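Local coordinates for protein BexL (Amycolatopsis orientalis, PDB 4XRW) that probably acts as a di-domain aromatase/cyclase, cyclising and aromatising a polyketide chain during BE-7585A biosynthesis, at residues 208-211 with 217-220. Numbering follows the deposited sequence.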
# COMPACT_ATOMS: atom_id res chain seq x y z
N VAL A 208 18.30 -12.17 -5.46
CA VAL A 208 16.91 -11.76 -5.72
C VAL A 208 16.06 -12.96 -6.03
O VAL A 208 16.48 -13.91 -6.73
CB VAL A 208 16.81 -10.73 -6.89
CG1 VAL A 208 15.35 -10.36 -7.22
CG2 VAL A 208 17.58 -9.48 -6.54
N ASP A 209 14.84 -12.92 -5.49
CA ASP A 209 13.83 -13.96 -5.67
C ASP A 209 12.58 -13.21 -6.09
O ASP A 209 11.81 -12.74 -5.24
CB ASP A 209 13.68 -14.76 -4.35
CG ASP A 209 12.52 -15.74 -4.33
OD1 ASP A 209 11.93 -16.04 -5.40
OD2 ASP A 209 12.20 -16.21 -3.20
N LEU A 210 12.45 -12.98 -7.41
CA LEU A 210 11.33 -12.23 -7.99
C LEU A 210 10.25 -13.16 -8.53
O LEU A 210 10.50 -13.95 -9.44
CB LEU A 210 11.80 -11.31 -9.12
CG LEU A 210 10.72 -10.51 -9.85
CD1 LEU A 210 10.01 -9.56 -8.92
CD2 LEU A 210 11.30 -9.74 -11.01
N ARG A 211 9.06 -13.07 -7.96
CA ARG A 211 7.94 -13.87 -8.43
C ARG A 211 7.00 -12.96 -9.17
O ARG A 211 6.68 -11.89 -8.67
CB ARG A 211 7.21 -14.54 -7.28
CG ARG A 211 8.05 -15.53 -6.46
CD ARG A 211 8.14 -15.06 -5.03
NE ARG A 211 9.02 -15.88 -4.17
CZ ARG A 211 8.65 -16.39 -3.00
NH1 ARG A 211 7.41 -16.17 -2.53
NH2 ARG A 211 9.52 -17.10 -2.29
N LEU A 217 2.33 -7.67 -11.68
CA LEU A 217 2.17 -7.85 -10.24
C LEU A 217 3.33 -8.69 -9.77
O LEU A 217 3.46 -9.84 -10.18
CB LEU A 217 0.82 -8.51 -9.94
CG LEU A 217 0.41 -8.60 -8.48
CD1 LEU A 217 0.52 -7.32 -7.73
CD2 LEU A 217 -1.06 -9.10 -8.41
N GLN A 218 4.18 -8.13 -8.92
CA GLN A 218 5.43 -8.78 -8.53
C GLN A 218 5.51 -8.98 -7.01
O GLN A 218 5.07 -8.08 -6.25
CB GLN A 218 6.61 -7.93 -8.97
CG GLN A 218 6.76 -7.71 -10.45
CD GLN A 218 7.93 -6.81 -10.77
OE1 GLN A 218 8.29 -5.94 -9.99
NE2 GLN A 218 8.55 -7.04 -11.92
N VAL A 219 6.08 -10.11 -6.58
CA VAL A 219 6.48 -10.31 -5.21
C VAL A 219 8.00 -10.33 -5.25
O VAL A 219 8.61 -11.22 -5.83
CB VAL A 219 5.90 -11.60 -4.60
CG1 VAL A 219 6.39 -11.75 -3.18
CG2 VAL A 219 4.38 -11.54 -4.66
N LEU A 220 8.59 -9.28 -4.72
CA LEU A 220 10.05 -9.09 -4.81
C LEU A 220 10.64 -9.38 -3.47
O LEU A 220 10.39 -8.68 -2.50
CB LEU A 220 10.36 -7.67 -5.28
CG LEU A 220 11.82 -7.27 -5.29
CD1 LEU A 220 12.62 -8.23 -6.17
CD2 LEU A 220 11.89 -5.82 -5.81
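With CG anti to the backbone N in both Leu-210 (chi1 177°) and Leu-220 (chi1 174°), each leucine sends a methyl across the strand boundary, and their CD1 atoms meet 4.0 Å apart. Val-208 joins them on the same face: its CG1 packs 3.6 Å from CD1 of Leu-220. CD1 of Leu-210 also lies against the stem of Gln-218, 3.8 Å from its CB, while the extended glutamine chain carries the amide across the leucine's methyls; this buried amide is satisfied by Arg-238 at OE1 and by Glu-212 and the carbonyl of Asp-193 at NE2. Shortening Gln-218 to an alanine is likely to leave these three partners without the amide, and Leu-210 with CB alone to pack on. The backbones run antiparallel, Arg-211 and Val-219 forming a hydrogen-bonded pair: Arg-211 N reaches Val-219 O at 2.9 Å, nearly straight, and Val-219 N returns to Arg-211 O at 2.8 Å. On the opposite face the Arg-211 chain bends at chi2, laying CD 4.1 Å from Val-219 CB. Its guanidinium then turns back along its own strand to grip Asp-209 side-on: NE meets OD1 from above the carboxylate plane, and NH2 takes OD2 at 3.0 Å on the syn side. The two-nitrogen grip probably limits how the exposed guanidinium turns, although Arg-211 also touches a crystal neighbour. The hairpin of strands 205-212 and 217-225 ends the second domain's antiparallel helix-grip sheet; strand 205-212 forms one edge, strand 231-241 flanks 217-225 on its other side, and the loop bearing Ala-195 and Ala-196, between helices 185-193 and 198-201, covers the leucines.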